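Local coordinates for xyloglucan-specific endo-beta-1,4-glucanase (PDB 4W88), which hydrolyses internal beta-1,4-glucosidic bonds in the glucan backbone of xyloglucan as an endo-acting member of glycoside hydrolase family 5, at residues N107-T112 with A118-E123; A176-V181 with E211-P216; D48-R53 with G317-S322; S10-G15 with G95-L100. The protein carries 1 engineered substitution. One frame throughout, in Å; residues are numbered along the deposited sequence.

Contact 1 of 4, residues N107-T112 with A118-E123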
loop_
_atom_site.group_PDB
_atom_site.type_symbol
_atom_site.label_atom_id
_atom_site.label_comp_id
_atom_site.label_asym_id
_atom_site.label_seq_id
_atom_site.Cartn_x
_atom_site.Cartn_y
_atom_site.Cartn_z
ATOM N N ASN A 107 -10.272 2.061 11.058
ATOM C CA ASN A 107 -10.469 2.578 12.432
ATOM C C ASN A 107 -11.906 3.101 12.581
ATOM O O ASN A 107 -12.321 3.384 13.697
ATOM C CB ASN A 107 -9.599 3.749 12.766
ATOM C CG ASN A 107 -8.121 3.427 12.799
ATOM O OD1 ASN A 107 -7.704 2.253 12.610
ATOM N ND2 ASN A 107 -7.311 4.455 13.096
ATOM N N TYR A 108 -12.643 3.216 11.456
ATOM C CA TYR A 108 -13.879 3.995 11.367
ATOM C C TYR A 108 -14.966 3.039 10.874
ATOM O O TYR A 108 -15.527 2.266 11.682
ATOM C CB TYR A 108 -13.674 5.233 10.490
ATOM C CG TYR A 108 -12.765 6.244 11.133
ATOM C CD1 TYR A 108 -13.200 7.086 12.144
ATOM C CD2 TYR A 108 -11.405 6.255 10.808
ATOM C CE1 TYR A 108 -12.318 7.944 12.804
ATOM C CE2 TYR A 108 -10.531 7.058 11.490
ATOM C CZ TYR A 108 -10.995 7.955 12.435
ATOM O OH TYR A 108 -10.158 8.748 13.165
ATOM N N TRP A 109 -15.331 3.139 9.608
ATOM C CA TRP A 109 -16.450 2.428 9.058
ATOM C C TRP A 109 -16.115 1.064 8.446
ATOM O O TRP A 109 -17.016 0.211 8.303
ATOM C CB TRP A 109 -17.064 3.310 7.954
ATOM C CG TRP A 109 -16.091 3.670 6.835
ATOM C CD1 TRP A 109 -15.235 4.692 6.809
ATOM C CD2 TRP A 109 -15.928 2.945 5.597
ATOM N NE1 TRP A 109 -14.503 4.657 5.624
ATOM C CE2 TRP A 109 -14.934 3.599 4.865
ATOM C CE3 TRP A 109 -16.510 1.790 5.066
ATOM C CZ2 TRP A 109 -14.499 3.152 3.657
ATOM C CZ3 TRP A 109 -16.093 1.337 3.835
ATOM C CH2 TRP A 109 -15.079 2.033 3.135
ATOM N N LEU A 110 -14.836 0.861 8.069
ATOM C CA LEU A 110 -14.447 -0.331 7.318
ATOM C C LEU A 110 -14.079 -1.468 8.289
ATOM O O LEU A 110 -12.899 -1.745 8.548
ATOM C CB LEU A 110 -13.351 -0.059 6.302
ATOM C CG LEU A 110 -13.361 -0.944 5.058
ATOM C CD1 LEU A 110 -12.258 -0.536 4.082
ATOM C CD2 LEU A 110 -13.186 -2.419 5.368
ATOM N N LYS A 111 -15.109 -2.035 8.900
ATOM C CA LYS A 111 -15.011 -3.131 9.871
ATOM C C LYS A 111 -15.724 -4.302 9.210
ATOM O O LYS A 111 -16.917 -4.194 8.878
ATOM C CB LYS A 111 -15.681 -2.758 11.161
ATOM C CG LYS A 111 -15.231 -1.420 11.665
ATOM C CD LYS A 111 -14.364 -1.520 12.817
ATOM C CE LYS A 111 -13.987 -0.206 13.455
ATOM N NZ LYS A 111 -12.754 -0.383 14.291
ATOM N N THR A 112 -14.997 -5.407 8.955
ATOM C CA THR A 112 -15.491 -6.478 8.066
ATOM C C THR A 112 -16.482 -7.451 8.723
ATOM O O THR A 112 -16.179 -8.595 8.914
ATOM C CB THR A 112 -14.299 -7.252 7.478
ATOM O OG1 THR A 112 -13.447 -7.659 8.518
ATOM C CG2 THR A 112 -13.584 -6.378 6.501
ATOM N N ALA A 118 -23.861 -4.781 2.732
ATOM C CA ALA A 118 -24.401 -3.770 1.866
ATOM C C ALA A 118 -23.857 -2.414 2.217
ATOM O O ALA A 118 -23.395 -1.701 1.340
ATOM C CB ALA A 118 -25.947 -3.779 1.892
ATOM N N ALA A 119 -23.931 -2.007 3.491
ATOM C CA ALA A 119 -23.446 -0.717 3.907
ATOM C C ALA A 119 -21.974 -0.540 3.600
ATOM O O ALA A 119 -21.544 0.561 3.221
ATOM C CB ALA A 119 -23.652 -0.506 5.408
ATOM N N LEU A 120 -21.198 -1.605 3.785
ATOM C CA LEU A 120 -19.745 -1.577 3.483
ATOM C C LEU A 120 -19.424 -1.388 2.005
ATOM O O LEU A 120 -18.631 -0.483 1.631
ATOM C CB LEU A 120 -19.031 -2.850 3.971
ATOM C CG LEU A 120 -18.994 -2.965 5.513
ATOM C CD1 LEU A 120 -18.657 -4.379 5.954
ATOM C CD2 LEU A 120 -18.061 -1.987 6.238
ATOM N N CYS A 121 -20.082 -2.181 1.171
ATOM C CA CYS A 121 -19.909 -2.071 -0.233
ATOM C C CYS A 121 -20.310 -0.688 -0.767
ATOM O O CYS A 121 -19.630 -0.144 -1.666
ATOM C CB CYS A 121 -20.705 -3.168 -0.979
ATOM S SG CYS A 121 -19.882 -4.756 -0.939
ATOM N N GLU A 122 -21.438 -0.196 -0.265
ATOM C CA GLU A 122 -22.001 1.036 -0.739
ATOM C C GLU A 122 -21.100 2.227 -0.363
ATOM O O GLU A 122 -20.865 3.151 -1.209
ATOM C CB GLU A 122 -23.425 1.239 -0.205
ATOM C CG GLU A 122 -24.369 0.258 -0.854
ATOM C CD GLU A 122 -25.735 0.186 -0.229
ATOM O OE1 GLU A 122 -26.205 1.132 0.423
ATOM O OE2 GLU A 122 -26.389 -0.858 -0.563
ATOM N N GLU A 123 -20.582 2.183 0.865
ATOM C CA GLU A 123 -19.676 3.265 1.298
ATOM C C GLU A 123 -18.375 3.242 0.434
ATOM O O GLU A 123 -17.925 4.282 -0.042
ATOM C CB GLU A 123 -19.362 3.264 2.793
ATOM C CG GLU A 123 -18.413 4.386 3.145
ATOM C CD GLU A 123 -18.396 4.851 4.605
ATOM O OE1 GLU A 123 -17.733 5.879 4.886
ATOM O OE2 GLU A 123 -19.060 4.204 5.439
#
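In the beta-alpha loop that leads from strand 97-101 of the TIM barrel into helix 117-134, Trp109 lies flat against Glu123 while its carbonyl meets Leu120. The ring and carboxylate planes are only 16° apart and stacked, with Glu123 CD 3.3 Å from Trp109 CD2. Glu123 CG is anti to the backbone N (chi1 179°), which together with the extended chain beyond it lays the carboxylate along the indole face. The same CG forms a CH-pi contact, 3.7 Å from the centroid of the Trp109 six-membered ring and 9° off its normal. Leu110 CB touches the opposite face, and NE1 is bonded to Glu105.

An inverse gamma turn centred on Leu110, closed by a weak bond from Lys111 N to Trp109 O, lies opposite Leu120. Leu120 CD2 comes within 3.2 Å of Trp109 O, and Leu120 CD1 within 3.4 Å of Lys111 O. A leucine in place of Trp109 would probably leave the Glu123 carboxylate without its flat partner and Glu105 without the indole N-H.

Carboxylate oxygens over the ring and carbonyl oxygens against leucine methyls imply that shape and dispersion, rather than a directed bond, hold the loop to this part of the helix.

Contact 2 of 4, residues A176-V181 with E211-P216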
loop_
_atom_site.group_PDB
_atom_site.type_symbol
_atom_site.label_atom_id
_atom_site.label_comp_id
_atom_site.label_asym_id
_atom_site.label_seq_id
_atom_site.Cartn_x
_atom_site.Cartn_y
_atom_site.Cartn_z
ATOM N N ALA A 176 -16.918 -4.365 -5.679
ATOM C CA ALA A 176 -17.646 -3.105 -5.566
ATOM C C ALA A 176 -16.735 -1.938 -5.986
ATOM O O ALA A 176 -17.137 -1.000 -6.639
ATOM C CB ALA A 176 -18.118 -2.908 -4.171
ATOM N N PHE A 177 -15.483 -2.033 -5.543
ATOM C CA PHE A 177 -14.463 -1.076 -5.817
ATOM C C PHE A 177 -14.202 -1.005 -7.338
ATOM O O PHE A 177 -14.236 0.051 -7.954
ATOM C CB PHE A 177 -13.169 -1.468 -5.071
ATOM C CG PHE A 177 -11.887 -0.946 -5.673
ATOM C CD1 PHE A 177 -11.618 0.414 -5.847
ATOM C CD2 PHE A 177 -10.889 -1.848 -5.975
ATOM C CE1 PHE A 177 -10.391 0.832 -6.341
ATOM C CE2 PHE A 177 -9.654 -1.431 -6.476
ATOM C CZ PHE A 177 -9.394 -0.091 -6.609
ATOM N N ILE A 178 -13.975 -2.159 -7.952
ATOM C CA ILE A 178 -13.731 -2.208 -9.396
ATOM C C ILE A 178 -14.925 -1.684 -10.149
ATOM O O ILE A 178 -14.749 -0.855 -11.061
ATOM C CB ILE A 178 -13.463 -3.663 -9.877
ATOM C CG1 ILE A 178 -12.100 -4.112 -9.312
ATOM C CG2 ILE A 178 -13.511 -3.798 -11.418
ATOM C CD1 ILE A 178 -11.888 -5.641 -9.365
ATOM N N ASP A 179 -16.106 -2.151 -9.790
ATOM C CA ASP A 179 -17.331 -1.690 -10.496
ATOM C C ASP A 179 -17.496 -0.143 -10.447
ATOM O O ASP A 179 -17.831 0.478 -11.434
ATOM C CB ASP A 179 -18.518 -2.420 -9.881
ATOM C CG ASP A 179 -19.753 -2.256 -10.621
ATOM O OD1 ASP A 179 -20.383 -1.247 -10.373
ATOM O OD2 ASP A 179 -20.130 -3.143 -11.410
ATOM N N ALA A 180 -17.302 0.452 -9.264
ATOM C CA ALA A 180 -17.507 1.841 -9.061
ATOM C C ALA A 180 -16.542 2.626 -9.932
ATOM O O ALA A 180 -16.909 3.660 -10.518
ATOM C CB ALA A 180 -17.332 2.206 -7.620
ATOM N N VAL A 181 -15.307 2.180 -9.972
ATOM C CA VAL A 181 -14.285 2.907 -10.748
ATOM C C VAL A 181 -14.516 2.762 -12.250
ATOM O O VAL A 181 -14.545 3.757 -12.972
ATOM C CB VAL A 181 -12.873 2.439 -10.406
ATOM C CG1 VAL A 181 -11.819 3.091 -11.290
ATOM C CG2 VAL A 181 -12.498 2.704 -8.938
ATOM N N GLU A 211 -10.990 -14.356 -4.719
ATOM C CA GLU A 211 -11.578 -14.388 -6.067
ATOM C C GLU A 211 -10.803 -13.495 -6.987
ATOM O O GLU A 211 -10.472 -12.347 -6.627
ATOM C CB GLU A 211 -12.998 -13.868 -5.998
ATOM C CG GLU A 211 -13.789 -14.047 -7.241
ATOM C CD GLU A 211 -15.212 -13.584 -7.065
ATOM O OE1 GLU A 211 -15.758 -13.626 -5.920
ATOM O OE2 GLU A 211 -15.760 -13.141 -8.091
ATOM N N ILE A 212 -10.476 -14.001 -8.167
ATOM C CA ILE A 212 -9.727 -13.191 -9.107
ATOM C C ILE A 212 -10.713 -12.604 -10.117
ATOM O O ILE A 212 -11.336 -13.327 -10.887
ATOM C CB ILE A 212 -8.697 -14.043 -9.862
ATOM C CG1 ILE A 212 -7.794 -14.811 -8.881
ATOM C CG2 ILE A 212 -7.927 -13.205 -10.873
ATOM C CD1 ILE A 212 -7.047 -13.937 -7.919
ATOM N N PRO A 213 -10.805 -11.281 -10.198
ATOM C CA PRO A 213 -11.698 -10.695 -11.184
ATOM C C PRO A 213 -11.373 -11.044 -12.625
ATOM O O PRO A 213 -10.204 -11.178 -13.000
ATOM C CB PRO A 213 -11.456 -9.204 -10.996
ATOM C CG PRO A 213 -10.936 -9.073 -9.602
ATOM C CD PRO A 213 -10.070 -10.238 -9.470
ATOM N N SER A 214 -12.423 -11.178 -13.440
ATOM C CA SER A 214 -12.200 -11.340 -14.870
ATOM C C SER A 214 -11.646 -10.042 -15.521
ATOM O O SER A 214 -11.069 -10.081 -16.644
ATOM C CB SER A 214 -13.463 -11.891 -15.557
ATOM O OG SER A 214 -14.494 -10.948 -15.319
ATOM N N ASP A 215 -11.768 -8.886 -14.874
ATOM C CA ASP A 215 -11.221 -7.629 -15.433
ATOM C C ASP A 215 -9.715 -7.840 -15.648
ATOM O O ASP A 215 -9.008 -8.257 -14.740
ATOM C CB ASP A 215 -11.501 -6.529 -14.441
ATOM C CG ASP A 215 -11.142 -5.159 -14.915
ATOM O OD1 ASP A 215 -10.001 -4.918 -15.322
ATOM O OD2 ASP A 215 -11.998 -4.288 -14.745
ATOM N N PRO A 216 -9.241 -7.544 -16.855
ATOM C CA PRO A 216 -7.815 -7.850 -17.182
ATOM C C PRO A 216 -6.828 -6.824 -16.664
ATOM O O PRO A 216 -5.616 -7.035 -16.765
ATOM C CB PRO A 216 -7.815 -7.847 -18.709
ATOM C CG PRO A 216 -8.943 -6.906 -19.068
ATOM C CD PRO A 216 -10.005 -7.049 -18.020
#
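Ile178, on helix 164-182, bridges to Pro213 and Asp215 in the loop that precedes strand 218-223, and each of its two branches finds a different partner. The tight part is purely apolar. Ile178 CD1 sits 3.6 Å from Pro213 CG, with Pro213 CB just behind, and the two side chains lie nearly perpendicular, so that one methyl group presses on one corner of the pyrrolidine ring. An extended outer chain (chi2 164°) carries CD1 far enough from the helix to span the gap, for even the nearest CA atoms, those of Ile178 and Asp215, are 8.5 Å apart. Ile178 and Pro213 both also touch Ile195 of barrel strand 193-196, which makes the cluster a small apolar link between helix, loop and strand.

The other branch makes a single contact, polar on one side, whereas CD1 has two carbon partners on the proline. Ile178 CG2, anti to the backbone N, stands 3.7 Å from Asp215 OD2, and the two side chains run antiparallel alongside one another. That carboxylate is engaged by polar partners: OD2 forms a salt bridge with Arg182 and OD1 accepts the backbone N-H of Asn217. Glu211, partly exposed, forms a salt bridge with Lys175.

Only 111 Å² is buried between the segments, and none of the three touching residues is fully buried. The isoleucine thus supplies close van der Waals contact at the interface itself, while salt bridges tie the loop to the helix, and Arg2 hydrogen-bonds to the carbonyl oxygens of Pro213 and Asp215 from the N-terminal region.

Contact 3 of 4, residues D48-R53 with G317-S322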
loop_
_atom_site.group_PDB
_atom_site.type_symbol
_atom_site.label_atom_id
_atom_site.label_comp_id
_atom_site.label_asym_id
_atom_site.label_seq_id
_atom_site.Cartn_x
_atom_site.Cartn_y
_atom_site.Cartn_z
ATOM N N ASP A 48 10.206 15.081 -5.057
ATOM C CA ASP A 48 11.382 15.094 -5.934
ATOM C C ASP A 48 12.537 14.282 -5.382
ATOM O O ASP A 48 13.228 13.532 -6.070
ATOM C CB ASP A 48 11.931 16.499 -6.179
ATOM C CG ASP A 48 11.042 17.441 -6.911
ATOM O OD1 ASP A 48 10.039 17.054 -7.569
ATOM O OD2 ASP A 48 11.387 18.678 -6.779
ATOM N N THR A 49 12.762 14.421 -4.086
ATOM C CA THR A 49 13.917 13.810 -3.444
ATOM C C THR A 49 13.787 12.295 -3.463
ATOM O O THR A 49 14.767 11.557 -3.690
ATOM C CB THR A 49 14.044 14.334 -1.985
ATOM O OG1 THR A 49 14.118 15.759 -1.983
ATOM C CG2 THR A 49 15.229 13.785 -1.269
ATOM N N VAL A 50 12.566 11.827 -3.190
ATOM C CA VAL A 50 12.245 10.392 -3.311
ATOM C C VAL A 50 12.570 9.860 -4.733
ATOM O O VAL A 50 13.315 8.887 -4.898
ATOM C CB VAL A 50 10.748 10.149 -2.934
ATOM C CG1 VAL A 50 10.305 8.721 -3.221
ATOM C CG2 VAL A 50 10.532 10.487 -1.441
ATOM N N ASN A 51 11.989 10.514 -5.731
ATOM C CA ASN A 51 12.177 10.168 -7.114
ATOM C C ASN A 51 13.679 10.164 -7.501
ATOM O O ASN A 51 14.203 9.239 -8.155
ATOM C CB ASN A 51 11.431 11.127 -8.049
ATOM C CG ASN A 51 11.438 10.646 -9.486
ATOM O OD1 ASN A 51 11.062 9.482 -9.808
ATOM N ND2 ASN A 51 11.845 11.547 -10.372
ATOM N N ASP A 52 14.366 11.213 -7.094
ATOM C CA ASP A 52 15.766 11.386 -7.511
ATOM C C ASP A 52 16.677 10.282 -6.985
ATOM O O ASP A 52 17.723 9.947 -7.610
ATOM C CB ASP A 52 16.283 12.738 -7.037
ATOM C CG ASP A 52 15.672 13.936 -7.782
ATOM O OD1 ASP A 52 15.124 13.795 -8.915
ATOM O OD2 ASP A 52 15.843 15.067 -7.195
ATOM N N ARG A 53 16.287 9.698 -5.842
ATOM C CA ARG A 53 17.174 8.687 -5.185
ATOM C C ARG A 53 16.985 7.393 -5.913
ATOM O O ARG A 53 17.751 6.459 -5.730
ATOM C CB ARG A 53 16.795 8.532 -3.694
ATOM C CG ARG A 53 17.782 7.790 -2.796
ATOM C CD ARG A 53 19.140 8.516 -2.691
ATOM N NE ARG A 53 19.900 8.076 -1.545
ATOM C CZ ARG A 53 20.642 7.019 -1.530
ATOM N NH1 ARG A 53 20.759 6.230 -2.584
ATOM N NH2 ARG A 53 21.209 6.683 -0.407
ATOM N N GLY A 317 11.438 5.146 9.168
ATOM C CA GLY A 317 11.870 6.285 8.451
ATOM C C GLY A 317 13.130 6.082 7.577
ATOM O O GLY A 317 14.128 5.484 8.027
ATOM N N LEU A 318 13.075 6.622 6.360
ATOM C CA LEU A 318 14.225 6.601 5.438
ATOM C C LEU A 318 14.620 7.986 4.985
ATOM O O LEU A 318 15.817 8.320 4.997
ATOM C CB LEU A 318 14.041 5.666 4.255
ATOM C CG LEU A 318 13.703 4.230 4.577
ATOM C CD1 LEU A 318 13.311 3.422 3.325
ATOM C CD2 LEU A 318 14.927 3.575 5.217
ATOM N N LEU A 319 13.616 8.751 4.565
ATOM C CA LEU A 319 13.799 10.143 4.173
ATOM C C LEU A 319 13.552 11.090 5.351
ATOM O O LEU A 319 12.464 11.142 5.884
ATOM C CB LEU A 319 12.942 10.504 2.986
ATOM C CG LEU A 319 13.001 11.990 2.574
ATOM C CD1 LEU A 319 14.475 12.344 2.176
ATOM C CD2 LEU A 319 11.976 12.283 1.478
ATOM N N ASN A 320 14.582 11.844 5.740
ATOM C CA ASN A 320 14.406 12.936 6.702
ATOM C C ASN A 320 13.772 14.101 5.939
ATOM O O ASN A 320 14.461 14.848 5.213
ATOM C CB ASN A 320 15.707 13.341 7.387
ATOM C CG ASN A 320 15.489 14.422 8.420
ATOM O OD1 ASN A 320 14.514 15.195 8.353
ATOM N ND2 ASN A 320 16.396 14.517 9.354
ATOM N N ARG A 321 12.451 14.196 6.027
ATOM C CA ARG A 321 11.739 15.084 5.100
ATOM C C ARG A 321 12.063 16.574 5.324
ATOM O O ARG A 321 12.114 17.351 4.354
ATOM C CB ARG A 321 10.249 14.851 5.245
ATOM C CG ARG A 321 9.781 13.471 4.872
ATOM C CD ARG A 321 8.295 13.324 4.973
ATOM N NE ARG A 321 7.940 11.914 4.941
ATOM C CZ ARG A 321 6.704 11.491 5.155
ATOM N NH1 ARG A 321 5.740 12.394 5.284
ATOM N NH2 ARG A 321 6.435 10.216 5.321
ATOM N N SER A 322 12.374 16.925 6.567
ATOM C CA SER A 322 12.660 18.339 6.859
ATOM C C SER A 322 14.006 18.777 6.331
ATOM O O SER A 322 14.169 19.955 6.067
ATOM C CB SER A 322 12.585 18.660 8.341
ATOM O OG SER A 322 11.260 18.506 8.759
#
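Leu319 spreads its two methyl groups over neighbouring residues of helix 44-53, one for each. Its CD2 meets Val50 CG2 at 3.7 Å, and its CD1 meets Thr49 CG2 at 3.8 Å; in both pairs the side chains approach at a slant. With CG anti to the backbone N (chi1 176°), the leucine swings toward the helix and sets its fork between Thr49 and Val50.

In the next shell, the threonine is turned by its own helix: Thr49 OG1 is bonded to the carbonyl oxygen of Glu45, one turn earlier, and the methyl is the branch that faces Leu319. On the other segment the backbone N of Leu319 is bonded to Asp305 OD2, which fixes the short strand beside the end of barrel strand 300-305.

Trp326, on the antiparallel partner strand 325-326, packs against both Thr49 and Leu319 and receives Arg53 in a cation-pi contact, while Arg53 also makes salt bridges to Asp329 and Asp333 of helix 329-336. The contact therefore joins the two-strand hairpin 319-320/325-326 to the outer helix 44-53, with Val50 also resting on Trp16 of strand 15-18 and the C-terminal helix alongside.

Contact 4 of 4, residues S10-G15 with G95-L100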
loop_
_atom_site.group_PDB
_atom_site.type_symbol
_atom_site.label_atom_id
_atom_site.label_comp_id
_atom_site.label_asym_id
_atom_site.label_seq_id
_atom_site.Cartn_x
_atom_site.Cartn_y
_atom_site.Cartn_z
ATOM N N SER A 10 6.448 -3.173 -14.842
ATOM C CA SER A 10 7.857 -3.387 -15.139
ATOM C C SER A 10 8.671 -2.110 -15.204
ATOM O O SER A 10 9.885 -2.158 -15.149
ATOM C CB SER A 10 8.033 -4.147 -16.464
ATOM O OG SER A 10 7.730 -3.348 -17.609
ATOM N N ASN A 11 7.997 -0.971 -15.349
ATOM C CA ASN A 11 8.658 0.338 -15.369
ATOM C C ASN A 11 9.123 0.813 -13.995
ATOM O O ASN A 11 9.873 1.789 -13.910
ATOM C CB ASN A 11 7.740 1.384 -16.030
ATOM C CG ASN A 11 7.545 1.117 -17.462
ATOM O OD1 ASN A 11 8.502 1.226 -18.235
ATOM N ND2 ASN A 11 6.380 0.613 -17.832
ATOM N N ILE A 12 8.652 0.164 -12.944
ATOM C CA ILE A 12 8.970 0.559 -11.580
ATOM C C ILE A 12 10.318 -0.059 -11.188
ATOM O O ILE A 12 10.529 -1.254 -11.350
ATOM C CB ILE A 12 7.877 0.073 -10.598
ATOM C CG1 ILE A 12 6.584 0.749 -10.923
ATOM C CG2 ILE A 12 8.318 0.329 -9.166
ATOM C CD1 ILE A 12 5.375 0.276 -10.134
ATOM N N ASN A 13 11.189 0.754 -10.624
ATOM C CA ASN A 13 12.402 0.262 -9.953
ATOM C C ASN A 13 11.975 -0.320 -8.611
ATOM O O ASN A 13 11.991 -1.531 -8.409
ATOM C CB ASN A 13 13.449 1.379 -9.776
ATOM C CG ASN A 13 14.699 0.885 -9.062
ATOM O OD1 ASN A 13 15.022 -0.322 -9.104
ATOM N ND2 ASN A 13 15.416 1.802 -8.411
ATOM N N ILE A 14 11.619 0.572 -7.725
ATOM C CA ILE A 14 11.153 0.240 -6.378
ATOM C C ILE A 14 10.320 1.457 -5.929
ATOM O O ILE A 14 10.552 2.581 -6.384
ATOM C CB ILE A 14 12.300 -0.165 -5.435
ATOM C CG1 ILE A 14 11.796 -0.694 -4.089
ATOM C CG2 ILE A 14 13.304 0.938 -5.192
ATOM C CD1 ILE A 14 12.833 -1.493 -3.359
ATOM N N GLY A 15 9.352 1.215 -5.060
ATOM C CA GLY A 15 8.496 2.270 -4.566
ATOM C C GLY A 15 8.655 2.659 -3.102
ATOM O O GLY A 15 9.356 2.044 -2.323
ATOM N N GLY A 95 6.740 12.481 -13.346
ATOM C CA GLY A 95 6.586 11.294 -14.207
ATOM C C GLY A 95 6.605 9.964 -13.491
ATOM O O GLY A 95 6.970 8.899 -14.060
HETATM N N MSE A 96 6.198 10.012 -12.238
HETATM C CA MSE A 96 6.257 8.838 -11.338
HETATM C C MSE A 96 5.054 7.922 -11.520
HETATM O O MSE A 96 3.989 8.349 -11.993
HETATM C CB MSE A 96 6.319 9.298 -9.884
HETATM C CG MSE A 96 7.595 10.051 -9.590
HETATM SE SE MSE A 96 7.608 10.749 -7.762
HETATM C CE MSE A 96 8.181 9.169 -6.824
ATOM N N TYR A 97 5.273 6.629 -11.193
ATOM C CA TYR A 97 4.199 5.668 -10.986
ATOM C C TYR A 97 3.623 5.945 -9.607
ATOM O O TYR A 97 4.373 6.203 -8.654
ATOM C CB TYR A 97 4.716 4.231 -11.180
ATOM C CG TYR A 97 5.126 4.019 -12.627
ATOM C CD1 TYR A 97 6.403 4.422 -13.121
ATOM C CD2 TYR A 97 4.201 3.571 -13.521
ATOM C CE1 TYR A 97 6.674 4.346 -14.468
ATOM C CE2 TYR A 97 4.477 3.437 -14.856
ATOM C CZ TYR A 97 5.686 3.832 -15.331
ATOM O OH TYR A 97 5.859 3.744 -16.703
ATOM N N ILE A 98 2.309 5.808 -9.479
ATOM C CA ILE A 98 1.617 6.277 -8.294
ATOM C C ILE A 98 0.570 5.267 -7.853
ATOM O O ILE A 98 -0.200 4.792 -8.718
ATOM C CB ILE A 98 0.910 7.631 -8.531
ATOM C CG1 ILE A 98 1.890 8.632 -9.129
ATOM C CG2 ILE A 98 0.299 8.153 -7.224
ATOM C CD1 ILE A 98 1.237 9.856 -9.759
ATOM N N ILE A 99 0.463 5.047 -6.568
ATOM C CA ILE A 99 -0.695 4.374 -6.022
ATOM C C ILE A 99 -1.390 5.276 -5.058
ATOM O O ILE A 99 -0.796 5.741 -4.122
ATOM C CB ILE A 99 -0.348 3.035 -5.324
ATOM C CG1 ILE A 99 0.294 2.041 -6.299
ATOM C CG2 ILE A 99 -1.542 2.478 -4.574
ATOM C CD1 ILE A 99 0.840 0.790 -5.574
ATOM N N LEU A 100 -2.677 5.478 -5.312
ATOM C CA LEU A 100 -3.602 6.134 -4.380
ATOM C C LEU A 100 -4.479 5.057 -3.705
ATOM O O LEU A 100 -5.127 4.277 -4.405
ATOM C CB LEU A 100 -4.549 7.058 -5.123
ATOM C CG LEU A 100 -5.574 7.808 -4.299
ATOM C CD1 LEU A 100 -4.946 8.715 -3.251
ATOM C CD2 LEU A 100 -6.516 8.552 -5.266
#
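Ile12 and Tyr97 bring their CA atoms to 7.0 Å where the loop entering strand 15-18 passes the start of strand 97-101, at the N-terminal end of the TIM-barrel strands. Gly95, at a positive phi of 71°, closes the Schellman motif that follows helix 78-92 and lets the chain turn into the strand. From there the backbone of Tyr97 bonds to Asn56 and Ile58, holding it next to strand 57-60.

Tyr97 meets two loop residues along its length. Its CG, beside the backbone N and anti to the carbonyl carbon (chi1 -66°), sends the ring toward Asn11. Near the root, Tyr97 CB lies 4.0 Å from Ile12 CG1, and the isoleucine also touches Ala57 and Met143, so it packs between strands 57-60 and 142-145 near the strand starts. At the far end the phenol meets Asn11, whose CB comes 3.3 Å from Tyr97 CZ. The asparagine amide and the ring planes are only 3° apart, yet the two side chains cross at a slant. Asn11 ND2 is bonded to the carbonyl oxygen of Ile8, while Asn56 holds the loop by accepting from Asn13 N and donating to Asn11 O. Replacing Tyr97 with alanine is likely to leave a gap beside Ile12 CG1 and to deprive Asn11 CB of the ring it packs on. The amide stops short of a hydrogen bond to the phenol: Asn11 ND2 and Tyr97 OH are 3.4 Å apart, but the angle is poor.

In the fold
All four contacts lie around one TIM barrel, and none has a hydrogen bond between its segments. Contact 4 is the most central, mainly buried among the strand starts; contacts 1 and 3, also buried, lie further out on opposite sides of the chain's centre, and contact 2 is at the surface. Strand 97-101 of contact 4 leads through the loop of contact 1 into helix 117-134, which packs on helix 164-182 of contact 2 through Cys121 and Ala176. Contacts 3 and 4 touch through Asn51 and Val50 against Met96, and the chain passes from one to the other and back. Chemistry follows place: methyl packing in contact 3, a ring meeting loop residues in contact 4, carboxylate stacking in contact 1, and an isoleucine between proline and carboxylate in contact 2.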